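Local coordinates for galactose mutarotase-like protein (Clostridium acetobutylicum, PDB 3OS7) that probably binds carbohydrate and interconverts the alpha and beta anomers of aldose sugars, at residues P80-D85 against N106-F111; F147-Q152 against S174-P179; N189-E194 against D294-C299; E194-S199 against D268-T273. One frame throughout, in Å; residues are numbered along the deposited sequence. Where two conformers were deposited one is given.

Contact 1 (P80-D85 against N106-F111)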
loop_
_atom_site.group_PDB
_atom_site.type_symbol
_atom_site.label_atom_id
_atom_site.label_comp_id
_atom_site.label_asym_id
_atom_site.label_seq_id
_atom_site.Cartn_x
_atom_site.Cartn_y
_atom_site.Cartn_z
ATOM N N PRO A 80 -0.256 0.179 -9.425
ATOM C CA PRO A 80 -0.769 1.276 -8.608
ATOM C C PRO A 80 -1.175 2.456 -9.481
ATOM O O PRO A 80 -0.451 2.868 -10.362
ATOM C CB PRO A 80 0.425 1.644 -7.719
ATOM C CG PRO A 80 1.594 1.324 -8.533
ATOM C CD PRO A 80 1.223 0.139 -9.404
ATOM N N ASN A 81 -2.345 3.006 -9.218
ATOM C CA ASN A 81 -2.800 4.204 -9.875
ATOM C C ASN A 81 -3.031 3.991 -11.377
ATOM O O ASN A 81 -3.245 2.836 -11.822
ATOM C CB ASN A 81 -1.830 5.351 -9.568
ATOM C CG ASN A 81 -2.543 6.684 -9.434
ATOM O OD1 ASN A 81 -2.968 7.263 -10.425
ATOM N ND2 ASN A 81 -2.698 7.156 -8.209
ATOM N N ARG A 82 -2.954 5.070 -12.159
ATOM C CA ARG A 82 -3.504 5.124 -13.514
ATOM C C ARG A 82 -2.596 4.705 -14.683
ATOM O O ARG A 82 -1.391 4.937 -14.680
ATOM C CB ARG A 82 -4.035 6.534 -13.777
ATOM C CG ARG A 82 -5.159 6.917 -12.865
ATOM C CD ARG A 82 -5.268 8.419 -12.785
ATOM N NE ARG A 82 -6.436 8.773 -12.000
ATOM C CZ ARG A 82 -6.446 8.961 -10.694
ATOM N NH1 ARG A 82 -5.335 8.877 -9.974
ATOM N NH2 ARG A 82 -7.587 9.259 -10.109
ATOM N N ILE A 83 -3.208 4.031 -15.662
ATOM C CA ILE A 83 -2.626 3.845 -16.983
ATOM C C ILE A 83 -3.504 4.595 -17.972
ATOM O O ILE A 83 -4.713 4.273 -18.116
ATOM C CB ILE A 83 -2.539 2.357 -17.420
ATOM C CG1 ILE A 83 -1.846 1.472 -16.369
ATOM C CG2 ILE A 83 -1.890 2.219 -18.835
ATOM C CD1 ILE A 83 -0.466 1.885 -15.975
ATOM N N ASP A 84 -2.906 5.577 -18.650
ATOM C CA ASP A 84 -3.589 6.410 -19.642
ATOM C C ASP A 84 -4.346 5.620 -20.707
ATOM O O ASP A 84 -3.766 4.788 -21.424
ATOM C CB ASP A 84 -2.515 7.349 -20.271
ATOM C CG ASP A 84 -3.077 8.347 -21.274
ATOM O OD1 ASP A 84 -4.292 8.318 -21.567
ATOM O OD2 ASP A 84 -2.258 9.183 -21.759
ATOM N N ASP A 85 -5.674 5.832 -20.791
ATOM C CA ASP A 85 -6.524 5.126 -21.778
ATOM C C ASP A 85 -6.511 3.606 -21.631
ATOM O O ASP A 85 -6.940 2.881 -22.530
ATOM C CB ASP A 85 -6.155 5.519 -23.237
ATOM C CG ASP A 85 -6.470 6.954 -23.577
ATOM O OD1 ASP A 85 -7.274 7.599 -22.865
ATOM O OD2 ASP A 85 -5.883 7.458 -24.569
ATOM N N ASN A 106 -9.143 6.002 -17.773
ATOM C CA ASN A 106 -7.933 5.282 -17.402
ATOM C C ASN A 106 -8.256 3.889 -16.904
ATOM O O ASN A 106 -9.405 3.599 -16.537
ATOM C CB ASN A 106 -7.217 6.051 -16.299
ATOM C CG ASN A 106 -6.684 7.388 -16.755
ATOM O OD1 ASN A 106 -6.149 7.538 -17.875
ATOM N ND2 ASN A 106 -6.811 8.383 -15.881
ATOM N N TYR A 107 -7.244 3.016 -16.882
ATOM C CA TYR A 107 -7.263 1.831 -16.050
ATOM C C TYR A 107 -6.528 2.172 -14.771
ATOM O O TYR A 107 -5.441 2.768 -14.819
ATOM C CB TYR A 107 -6.629 0.612 -16.736
ATOM C CG TYR A 107 -6.794 -0.635 -15.901
ATOM C CD1 TYR A 107 -8.004 -1.299 -15.849
ATOM C CD2 TYR A 107 -5.760 -1.113 -15.105
ATOM C CE1 TYR A 107 -8.189 -2.398 -15.066
ATOM C CE2 TYR A 107 -5.946 -2.226 -14.296
ATOM C CZ TYR A 107 -7.171 -2.858 -14.280
ATOM O OH TYR A 107 -7.376 -3.960 -13.496
ATOM N N ILE A 108 -7.070 1.766 -13.616
ATOM C CA ILE A 108 -6.475 2.195 -12.332
ATOM C C ILE A 108 -6.445 1.029 -11.342
ATOM O O ILE A 108 -7.389 0.233 -11.291
ATOM C CB ILE A 108 -7.246 3.397 -11.735
ATOM C CG1 ILE A 108 -6.443 4.113 -10.662
ATOM C CG2 ILE A 108 -8.600 2.957 -11.193
ATOM C CD1 ILE A 108 -7.121 5.414 -10.067
ATOM N N HIS A 109 -5.326 0.914 -10.611
ATOM C CA HIS A 109 -5.167 0.092 -9.398
ATOM C C HIS A 109 -5.094 -1.440 -9.526
ATOM O O HIS A 109 -4.541 -2.111 -8.647
ATOM C CB HIS A 109 -6.209 0.463 -8.345
ATOM C CG HIS A 109 -6.051 1.844 -7.792
ATOM N ND1 HIS A 109 -4.812 2.445 -7.614
ATOM C CD2 HIS A 109 -6.973 2.720 -7.324
ATOM C CE1 HIS A 109 -4.999 3.657 -7.107
ATOM N NE2 HIS A 109 -6.300 3.848 -6.928
ATOM N N GLY A 110 -5.637 -1.993 -10.601
ATOM C CA GLY A 110 -5.644 -3.444 -10.774
ATOM C C GLY A 110 -6.787 -4.190 -10.079
ATOM O O GLY A 110 -7.645 -3.593 -9.439
ATOM N N PHE A 111 -6.786 -5.505 -10.200
ATOM C CA PHE A 111 -7.882 -6.339 -9.680
ATOM C C PHE A 111 -7.454 -7.224 -8.514
ATOM O O PHE A 111 -8.309 -7.818 -7.857
ATOM C CB PHE A 111 -8.466 -7.236 -10.796
ATOM C CG PHE A 111 -7.440 -8.086 -11.462
ATOM C CD1 PHE A 111 -7.070 -9.307 -10.924
ATOM C CD2 PHE A 111 -6.805 -7.651 -12.612
ATOM C CE1 PHE A 111 -6.075 -10.071 -11.515
ATOM C CE2 PHE A 111 -5.805 -8.388 -13.198
ATOM C CZ PHE A 111 -5.438 -9.622 -12.657
#
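Strands 82-84 and 106-108 pair antiparallel in a small three-stranded sheet. Ile83 and Tyr107 form the hydrogen-bonded pair: Ile83 N gives a short bond to Tyr107 O (2.7 Å), and Tyr107 N returns one to Ile83 O (3.1 Å). Beyond the strand ends the pairing continues, with His109 N meeting Asn81 O from above its carbonyl plane (3.1 Å). Arg82 and Ile108, the neighbouring non-hydrogen-bonded pair, lie side by side and point the same way. Ile108 CD1 sits over the centre of the Arg82 guanidinium, 3.7 Å from CZ. With Ile108 CG1 anti to the backbone N (chi1 -163°), that atom lies over the centre of the His109 ring, 3.6 Å above the plane. Asn106 ND2 approaches the guanidinium edge in plane, the amide turned 83° to it. Two bonds grip Asn81 OD1, from Arg82 N (2.8 Å) and Arg82 NH1 (2.9 Å), the second restraining the guanidinium. Glu101 links Arg82 and Asn106, with a salt bridge to Arg82 NH2 and a hydrogen bond from Asn106 ND2. His109 belongs to a pocket consistent with the sugar site of this family: its NE2 is hydrogen-bonded to a tartrate, probably from the crystallisation liquor, and His185 meets its ring nearly perpendicularly. Farther along, Asp85 N makes a weak bond to Asn106 OD1 (3.4 Å).

Contact 2 (F147-Q152 against S174-P179). With EDO (1,2-ethanediol), chain H.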
loop_
_atom_site.group_PDB
_atom_site.type_symbol
_atom_site.label_atom_id
_atom_site.label_comp_id
_atom_site.label_asym_id
_atom_site.label_seq_id
_atom_site.Cartn_x
_atom_site.Cartn_y
_atom_site.Cartn_z
ATOM N N PHE A 147 -4.108 -9.598 -20.063
ATOM C CA PHE A 147 -2.729 -9.580 -19.563
ATOM C C PHE A 147 -2.216 -11.018 -19.519
ATOM O O PHE A 147 -2.315 -11.717 -18.493
ATOM C CB PHE A 147 -2.709 -8.929 -18.193
ATOM C CG PHE A 147 -1.360 -8.664 -17.674
ATOM C CD1 PHE A 147 -0.619 -7.611 -18.166
ATOM C CD2 PHE A 147 -0.814 -9.463 -16.676
ATOM C CE1 PHE A 147 0.660 -7.354 -17.663
ATOM C CE2 PHE A 147 0.453 -9.188 -16.165
ATOM C CZ PHE A 147 1.179 -8.152 -16.667
ATOM N N SER A 148 -1.717 -11.489 -20.654
ATOM C CA SER A 148 -1.462 -12.910 -20.801
ATOM C C SER A 148 -0.095 -13.334 -20.255
ATOM O O SER A 148 0.766 -13.846 -20.996
ATOM C CB SER A 148 -1.629 -13.336 -22.261
ATOM O OG SER A 148 -2.935 -13.008 -22.706
ATOM N N HIS A 149 0.069 -13.158 -18.947
ATOM C CA HIS A 149 1.237 -13.631 -18.228
ATOM C C HIS A 149 0.777 -14.297 -16.953
ATOM O O HIS A 149 0.226 -13.620 -16.072
ATOM C CB HIS A 149 2.171 -12.477 -17.823
ATOM C CG HIS A 149 2.663 -11.653 -18.972
ATOM N ND1 HIS A 149 3.763 -12.001 -19.722
ATOM C CD2 HIS A 149 2.215 -10.486 -19.485
ATOM C CE1 HIS A 149 3.962 -11.087 -20.657
ATOM N NE2 HIS A 149 3.016 -10.169 -20.553
ATOM N N GLU A 150 1.000 -15.604 -16.827
ATOM C CA GLU A 150 0.815 -16.274 -15.544
ATOM C C GLU A 150 1.775 -15.684 -14.505
ATOM O O GLU A 150 2.903 -15.320 -14.818
ATOM C CB GLU A 150 0.990 -17.793 -15.664
ATOM C CG GLU A 150 -0.120 -18.435 -16.516
ATOM C CD GLU A 150 -0.175 -19.956 -16.432
ATOM O OE1 GLU A 150 0.859 -20.597 -16.638
ATOM O OE2 GLU A 150 -1.279 -20.518 -16.206
ATOM N N PHE A 151 1.305 -15.539 -13.283
ATOM C CA PHE A 151 2.154 -15.037 -12.205
ATOM C C PHE A 151 1.643 -15.492 -10.847
ATOM O O PHE A 151 0.509 -15.941 -10.725
ATOM C CB PHE A 151 2.307 -13.493 -12.275
ATOM C CG PHE A 151 1.034 -12.706 -12.011
ATOM C CD1 PHE A 151 0.604 -12.475 -10.721
ATOM C CD2 PHE A 151 0.295 -12.163 -13.069
ATOM C CE1 PHE A 151 -0.554 -11.747 -10.476
ATOM C CE2 PHE A 151 -0.841 -11.436 -12.845
ATOM C CZ PHE A 151 -1.266 -11.225 -11.511
ATOM N N GLN A 152 2.500 -15.399 -9.832
ATOM C CA GLN A 152 2.068 -15.584 -8.462
ATOM C C GLN A 152 2.536 -14.384 -7.659
ATOM O O GLN A 152 3.720 -14.071 -7.623
ATOM C CB GLN A 152 2.646 -16.840 -7.823
ATOM C CG GLN A 152 2.132 -17.106 -6.406
ATOM C CD GLN A 152 2.788 -18.318 -5.776
ATOM O OE1 GLN A 152 3.963 -18.273 -5.380
ATOM N NE2 GLN A 152 2.031 -19.406 -5.673
ATOM N N SER A 174 5.307 -16.775 -16.754
ATOM C CA SER A 174 5.018 -16.806 -18.174
ATOM C C SER A 174 6.305 -16.991 -18.958
ATOM O O SER A 174 7.393 -16.911 -18.392
ATOM C CB SER A 174 4.310 -15.516 -18.644
ATOM O OG SER A 174 5.190 -14.443 -18.953
ATOM N N SER A 175 6.144 -17.168 -20.270
ATOM C CA SER A 175 7.272 -17.363 -21.167
ATOM C C SER A 175 7.779 -16.061 -21.796
ATOM O O SER A 175 8.660 -16.088 -22.647
ATOM C CB SER A 175 6.874 -18.352 -22.254
ATOM O OG SER A 175 5.829 -17.831 -23.046
ATOM N N GLU A 176 7.221 -14.919 -21.373
ATOM C CA GLU A 176 7.562 -13.619 -21.941
ATOM C C GLU A 176 7.879 -12.597 -20.851
ATOM O O GLU A 176 7.489 -12.746 -19.693
ATOM C CB GLU A 176 6.400 -13.089 -22.778
ATOM C CG GLU A 176 6.084 -13.918 -24.017
ATOM C CD GLU A 176 4.861 -13.418 -24.743
ATOM O OE1 GLU A 176 3.731 -13.628 -24.241
ATOM O OE2 GLU A 176 5.025 -12.823 -25.825
ATOM N N GLU A 177 8.534 -11.523 -21.261
ATOM C CA GLU A 177 8.818 -10.400 -20.384
ATOM C C GLU A 177 7.516 -9.773 -19.862
ATOM O O GLU A 177 6.656 -9.439 -20.651
ATOM C CB GLU A 177 9.590 -9.368 -21.202
ATOM C CG GLU A 177 10.417 -8.439 -20.406
ATOM C CD GLU A 177 11.037 -7.329 -21.238
ATOM O OE1 GLU A 177 10.778 -7.227 -22.468
ATOM O OE2 GLU A 177 11.784 -6.543 -20.641
HETATM N N MSE A 178 7.400 -9.608 -18.543
HETATM C CA MSE A 178 6.178 -9.144 -17.897
HETATM C C MSE A 178 6.350 -7.717 -17.357
HETATM O O MSE A 178 7.230 -7.458 -16.550
HETATM C CB MSE A 178 5.807 -10.055 -16.743
HETATM C CG MSE A 178 4.423 -9.797 -16.178
HETATM SE SE MSE A 178 4.067 -10.763 -14.572
HETATM C CE MSE A 178 4.680 -9.522 -13.243
ATOM N N PRO A 179 5.484 -6.796 -17.784
ATOM C CA PRO A 179 5.498 -5.446 -17.188
ATOM C C PRO A 179 5.253 -5.499 -15.697
ATOM O O PRO A 179 4.434 -6.302 -15.236
ATOM C CB PRO A 179 4.291 -4.765 -17.856
ATOM C CG PRO A 179 4.076 -5.554 -19.127
ATOM C CD PRO A 179 4.463 -6.941 -18.824
HETATM C C1 EDO H . 7.323 -14.619 -5.563
HETATM O O1 EDO H . 7.999 -14.831 -4.326
HETATM C C2 EDO H . 5.826 -14.874 -5.385
HETATM O O2 EDO H . 5.578 -16.229 -4.958
HETATM O O HOH W 1 3.053 -14.656 -21.927
#
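The His149 imidazole is met over one face by Met178, whose CA lies 4.1 Å from the ring centroid in a CH-pi contact. At the ring edge Ser174 OG lies in plane and accepts a nearly straight bond from His149 ND1 (2.9 Å, 167°). His149 CD2 in turn stands over the centre of the Phe147 ring, 3.8 Å above its plane. Met178 crosses Phe147 at about a right angle, its selenium at the edge of that ring in a Met-aromatic contact; the selenium also lies 4.0 Å from Phe151 CB. CG of this selenomethionine is anti to the backbone N (chi1 -169°), which brings it against both Phe147 CZ (3.7 Å) and His149 CG. Ser174 OG further accepts from Glu176 N (3.2 Å), closing an ST turn, and is hydrogen-bonded to Asn172. One water donates to both Ser148 O and Glu176 OE1. The contact lies at the end of the hairpin of strands 151-160 and 163-172 where the chain enters the first strand and leaves the second for strand 178-189. His149 NE2 bonds Tyr95 of strand 93-96, Pro179 packs on strand 82-90, and the Phe151 ring meets that of Phe137 of strand 128-137, planes about 20° apart.

Contact 3 (N189-E194 against D294-C299). With EDO (1,2-ethanediol), chain I.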
loop_
_atom_site.group_PDB
_atom_site.type_symbol
_atom_site.label_atom_id
_atom_site.label_comp_id
_atom_site.label_asym_id
_atom_site.label_seq_id
_atom_site.Cartn_x
_atom_site.Cartn_y
_atom_site.Cartn_z
ATOM N N ASN A 189 -5.578 5.393 10.051
ATOM C CA ASN A 189 -6.424 6.126 10.975
ATOM C C ASN A 189 -5.735 7.446 11.356
ATOM O O ASN A 189 -4.596 7.444 11.787
ATOM C CB ASN A 189 -6.676 5.300 12.238
ATOM C CG ASN A 189 -7.600 4.134 12.005
ATOM O OD1 ASN A 189 -8.633 4.256 11.326
ATOM N ND2 ASN A 189 -7.257 2.992 12.589
ATOM N N VAL A 190 -6.452 8.562 11.211
ATOM C CA VAL A 190 -5.981 9.853 11.687
ATOM C C VAL A 190 -7.160 10.546 12.409
ATOM O O VAL A 190 -8.012 11.125 11.760
ATOM C CB VAL A 190 -5.472 10.746 10.519
ATOM C CG1 VAL A 190 -4.934 12.054 11.046
ATOM C CG2 VAL A 190 -4.406 10.026 9.652
ATOM N N PRO A 191 -7.227 10.471 13.745
ATOM C CA PRO A 191 -6.262 9.966 14.691
ATOM C C PRO A 191 -6.239 8.436 14.806
ATOM O O PRO A 191 -7.196 7.757 14.434
ATOM C CB PRO A 191 -6.747 10.578 16.018
ATOM C CG PRO A 191 -8.197 10.536 15.902
ATOM C CD PRO A 191 -8.460 10.917 14.448
ATOM N N PHE A 192 -5.176 7.935 15.399
ATOM C CA PHE A 192 -4.971 6.504 15.593
ATOM C C PHE A 192 -5.056 6.086 17.068
ATOM O O PHE A 192 -4.862 4.919 17.407
ATOM C CB PHE A 192 -3.644 6.082 14.967
ATOM C CG PHE A 192 -2.442 6.901 15.430
ATOM C CD1 PHE A 192 -1.933 6.748 16.700
ATOM C CD2 PHE A 192 -1.821 7.802 14.573
ATOM C CE1 PHE A 192 -0.837 7.474 17.114
ATOM C CE2 PHE A 192 -0.732 8.539 15.002
ATOM C CZ PHE A 192 -0.233 8.362 16.263
ATOM N N ILE A 193 -5.379 7.038 17.945
ATOM C CA ILE A 193 -5.537 6.748 19.362
ATOM C C ILE A 193 -6.778 7.476 19.877
ATOM O O ILE A 193 -7.142 8.532 19.367
ATOM C CB ILE A 193 -4.246 7.127 20.143
ATOM C CG1 ILE A 193 -4.327 6.660 21.597
ATOM C CG2 ILE A 193 -3.949 8.636 20.053
ATOM C CD1 ILE A 193 -2.966 6.389 22.211
ATOM N N GLU A 194 -7.444 6.882 20.868
ATOM C CA GLU A 194 -8.621 7.518 21.488
ATOM C C GLU A 194 -8.218 8.723 22.340
ATOM O O GLU A 194 -7.097 8.804 22.853
ATOM C CB GLU A 194 -9.393 6.508 22.351
ATOM C CG GLU A 194 -10.892 6.626 22.199
ATOM C CD GLU A 194 -11.379 6.022 20.895
ATOM O OE1 GLU A 194 -11.193 6.660 19.829
ATOM O OE2 GLU A 194 -11.950 4.903 20.946
ATOM N N ASP A 294 -11.681 14.969 5.728
ATOM C CA ASP A 294 -12.776 15.105 6.703
ATOM C C ASP A 294 -13.349 13.755 7.126
ATOM O O ASP A 294 -14.422 13.697 7.716
ATOM C CB ASP A 294 -13.870 16.019 6.130
ATOM C CG ASP A 294 -14.498 15.463 4.878
ATOM O OD1 ASP A 294 -13.968 14.484 4.282
ATOM O OD2 ASP A 294 -15.535 16.020 4.471
ATOM N N LYS A 295 -12.622 12.667 6.859
ATOM C CA LYS A 295 -13.108 11.317 7.169
ATOM C C LYS A 295 -12.250 10.521 8.165
ATOM O O LYS A 295 -12.429 9.315 8.313
ATOM C CB LYS A 295 -13.320 10.556 5.863
ATOM C CG LYS A 295 -14.306 11.273 4.918
ATOM C CD LYS A 295 -14.480 10.521 3.604
ATOM C CE LYS A 295 -15.272 11.305 2.577
ATOM N NZ LYS A 295 -14.690 12.661 2.241
ATOM N N LYS A 296 -11.353 11.209 8.880
ATOM C CA LYS A 296 -10.569 10.616 9.970
ATOM C C LYS A 296 -9.607 9.522 9.468
ATOM O O LYS A 296 -9.288 8.583 10.210
ATOM C CB LYS A 296 -11.446 10.025 11.093
ATOM C CG LYS A 296 -12.624 10.907 11.570
ATOM C CD LYS A 296 -12.147 12.103 12.289
ATOM C CE LYS A 296 -13.330 13.024 12.727
ATOM N NZ LYS A 296 -12.902 14.455 12.881
ATOM N N TYR A 297 -9.194 9.637 8.208
ATOM C CA TYR A 297 -8.161 8.767 7.655
ATOM C C TYR A 297 -7.403 9.455 6.538
ATOM O O TYR A 297 -7.826 10.492 6.010
ATOM C CB TYR A 297 -8.759 7.434 7.169
ATOM C CG TYR A 297 -9.366 7.412 5.786
ATOM C CD1 TYR A 297 -10.626 7.958 5.528
ATOM C CD2 TYR A 297 -8.722 6.756 4.745
ATOM C CE1 TYR A 297 -11.178 7.907 4.248
ATOM C CE2 TYR A 297 -9.268 6.675 3.501
ATOM C CZ TYR A 297 -10.487 7.259 3.231
ATOM O OH TYR A 297 -10.993 7.142 1.958
ATOM N N ALA A 298 -6.265 8.879 6.194
ATOM C CA ALA A 298 -5.519 9.315 5.039
ATOM C C ALA A 298 -4.828 8.108 4.442
ATOM O O ALA A 298 -4.424 7.200 5.168
ATOM C CB ALA A 298 -4.499 10.423 5.391
ATOM N N CYS A 299 -4.725 8.110 3.120
ATOM C CA CYS A 299 -3.947 7.120 2.397
ATOM C C CYS A 299 -2.535 7.589 2.055
ATOM O O CYS A 299 -2.315 8.686 1.520
ATOM C CB CYS A 299 -4.646 6.689 1.137
ATOM S SG CYS A 299 -6.218 5.800 1.519
HETATM C C1 EDO I . -9.205 5.307 15.525
HETATM O O1 EDO I . -10.433 4.592 15.392
HETATM C C2 EDO I . -9.323 6.236 16.718
HETATM O O2 EDO I . -9.285 5.442 17.907
HETATM O O HOH W 2 -10.447 6.252 10.969
HETATM O O HOH W 3 -9.559 7.993 13.247
#
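Val190 N bonds Lys296 O (3.0 Å, 168°) where strand 178-189 ends beside strand 297-303, in the beta-sandwich fold of the galactose mutarotase family. The donor arrives well above the carbonyl plane, 57° out of it. In return Lys296 CA comes 3.2 Å from Val190 O in a CA-H...O contact. Alongside, Asn189 and Tyr297 form a single antiparallel, non-hydrogen-bonded bridge. Their side chains leave on the same face of the sheet, where Arg54 touches Asn189 and makes a cation-pi contact with the Tyr297 ring. Asn189 ND2 bonds Thr51, and Tyr297 OH bonds Asp291. Val190 turns its CG2 branch to Ala298, CG2 to CB being 4.3 Å, a loose apolar touch. Lys296 is bent at chi2 (-69°), which brings its CD to 4.4 Å from CD of Pro191, a residue preceded by a cis peptide bond; the charged end runs on to a salt bridge with Asp198. Two waters lie by Lys296 O: one stands 2.7 Å from it and equally near Asn189 OD1, the other 2.7 Å from Pro191 O.

Contact 4 (E194-S199 against D268-T273). With EDO (1,2-ethanediol), chain I.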
loop_
_atom_site.group_PDB
_atom_site.type_symbol
_atom_site.label_atom_id
_atom_site.label_comp_id
_atom_site.label_asym_id
_atom_site.label_seq_id
_atom_site.Cartn_x
_atom_site.Cartn_y
_atom_site.Cartn_z
ATOM N N GLU A 194 -7.444 6.882 20.868
ATOM C CA GLU A 194 -8.621 7.518 21.488
ATOM C C GLU A 194 -8.218 8.723 22.340
ATOM O O GLU A 194 -7.097 8.804 22.853
ATOM C CB GLU A 194 -9.393 6.508 22.351
ATOM C CG GLU A 194 -10.892 6.626 22.199
ATOM C CD GLU A 194 -11.379 6.022 20.895
ATOM O OE1 GLU A 194 -11.193 6.660 19.829
ATOM O OE2 GLU A 194 -11.950 4.903 20.946
ATOM N N GLY A 195 -9.131 9.675 22.478
ATOM C CA GLY A 195 -8.865 10.865 23.279
ATOM C C GLY A 195 -7.941 11.838 22.582
ATOM O O GLY A 195 -7.265 12.650 23.222
ATOM N N SER A 196 -7.891 11.749 21.261
ATOM C CA SER A 196 -7.137 12.694 20.474
ATOM C C SER A 196 -8.043 13.226 19.369
ATOM O O SER A 196 -9.252 13.008 19.423
ATOM C CB SER A 196 -5.893 12.036 19.922
ATOM O OG SER A 196 -5.134 13.038 19.320
ATOM N N GLU A 197 -7.492 13.934 18.388
ATOM C CA GLU A 197 -8.306 14.558 17.357
ATOM C C GLU A 197 -7.535 14.490 16.047
ATOM O O GLU A 197 -6.300 14.471 16.091
ATOM C CB GLU A 197 -8.561 16.032 17.735
ATOM C CG GLU A 197 -9.966 16.513 17.486
ATOM C CD GLU A 197 -10.974 15.901 18.462
ATOM O OE1 GLU A 197 -10.991 16.299 19.651
ATOM O OE2 GLU A 197 -11.764 15.031 18.034
ATOM N N ASP A 198 -8.231 14.506 14.906
ATOM C CA ASP A 198 -7.549 14.511 13.599
ATOM C C ASP A 198 -6.544 15.680 13.452
ATOM O O ASP A 198 -5.455 15.496 12.872
ATOM C CB ASP A 198 -8.528 14.433 12.406
ATOM C CG ASP A 198 -9.593 15.522 12.410
ATOM O OD1 ASP A 198 -9.539 16.424 13.268
ATOM O OD2 ASP A 198 -10.491 15.468 11.524
ATOM N N SER A 199 -6.863 16.842 14.037
ATOM C CA SER A 199 -6.010 18.042 14.009
ATOM C C SER A 199 -4.726 17.910 14.833
ATOM O O SER A 199 -3.840 18.750 14.753
ATOM C CB SER A 199 -6.807 19.243 14.547
ATOM O OG SER A 199 -7.264 18.999 15.873
ATOM N N ASP A 268 1.449 12.154 16.657
ATOM C CA ASP A 268 0.488 12.788 17.562
ATOM C C ASP A 268 1.242 13.181 18.835
ATOM O O ASP A 268 1.368 12.408 19.797
ATOM C CB ASP A 268 -0.661 11.830 17.861
ATOM C CG ASP A 268 -1.787 12.489 18.594
ATOM O OD1 ASP A 268 -1.527 13.544 19.235
ATOM O OD2 ASP A 268 -2.922 11.953 18.520
ATOM N N ALA A 269 1.781 14.388 18.805
ATOM C CA ALA A 269 2.547 14.933 19.911
ATOM C C ALA A 269 1.719 14.949 21.199
ATOM O O ALA A 269 2.234 14.658 22.264
ATOM C CB ALA A 269 3.105 16.394 19.547
ATOM N N SER A 270 0.429 15.224 21.075
ATOM C CA SER A 270 -0.476 15.278 22.232
ATOM C C SER A 270 -0.474 13.957 23.002
ATOM O O SER A 270 -0.706 13.943 24.215
ATOM C CB SER A 270 -1.905 15.665 21.798
ATOM O OG SER A 270 -2.670 14.538 21.350
ATOM N N LYS A 271 -0.204 12.845 22.304
ATOM C CA LYS A 271 -0.122 11.528 22.951
ATOM C C LYS A 271 1.297 10.948 22.968
ATOM O O LYS A 271 1.496 9.794 23.326
ATOM C CB LYS A 271 -1.086 10.577 22.245
ATOM C CG LYS A 271 -2.533 11.012 22.347
ATOM C CD LYS A 271 -3.000 10.909 23.803
ATOM C CE LYS A 271 -4.484 11.170 23.967
ATOM N NZ LYS A 271 -4.882 10.895 25.390
ATOM N N ASN A 272 2.282 11.757 22.592
ATOM C CA ASN A 272 3.687 11.338 22.537
ATOM C C ASN A 272 3.934 10.022 21.779
ATOM O O ASN A 272 4.815 9.237 22.153
ATOM C CB ASN A 272 4.331 11.225 23.935
ATOM C CG ASN A 272 5.854 11.383 23.865
ATOM O OD1 ASN A 272 6.336 12.406 23.394
ATOM N ND2 ASN A 272 6.603 10.360 24.275
ATOM N N THR A 273 3.175 9.823 20.719
ATOM C CA THR A 273 3.240 8.603 19.917
ATOM C C THR A 273 3.363 8.899 18.425
ATOM O O THR A 273 2.698 9.777 17.896
ATOM C CB THR A 273 1.946 7.776 20.142
ATOM O OG1 THR A 273 1.720 7.635 21.548
ATOM C CG2 THR A 273 2.028 6.379 19.491
HETATM C C1 EDO I . -9.205 5.307 15.525
HETATM O O1 EDO I . -10.433 4.592 15.392
HETATM C C2 EDO I . -9.323 6.236 16.718
HETATM O O2 EDO I . -9.285 5.442 17.907
#
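Ser196 reaches Asp268 at the end of a beta hairpin, where strands 263-268 and 273-279 are joined through a G1 beta bulge. Hydrogen bonding carries the contact. Ser196 OG, anti to its backbone N (chi1 -173°), donates to Asp268 OD2 on the syn lone pair (2.6 Å) and is also bonded to Asn200. The other oxygen is held from within the turn: Ser270 OG donates to Asp268 OD1 on the syn side (2.6 Å), 21° out of the carboxylate plane. Each carboxylate oxygen therefore has a serine hydroxyl, which restrains the rotation of the group. Packing comes from the Lys271 chain, bent at chi2, whose CE lies 3.2 Å from Gly195 O and whose CG lies 4.3 Å from Ser196 CB. Backbone bonds shape the turn itself, with Lys271 N (3.0 Å) and Thr273 N (3.3 Å) reaching Asp268 O from opposite faces of its plane. Thr273 OG1 donates to Lys271 O (2.8 Å) from above the carbonyl plane.

Contact 1 is the most buried of the four and contact 4 a surface contact; contacts 2 and 3 are partly buried. Strand 178-189 relates the middle two: contact 2 lies at its start and contact 3 at its end, with centres about 38 Å apart on opposite sides of the chain's centre. Contacts 3 and 4 touch and share Glu194, and contact 4 is nested inside the loop closed by contact 3; Ile193 of one packs on Lys271 of the other. Backbone pairing dominates contact 1 and aromatic and selenium packing contact 2, whereas contact 3 rests on one backbone bond with waters at its side and contact 4 on hydroxyl-carboxylate bonds.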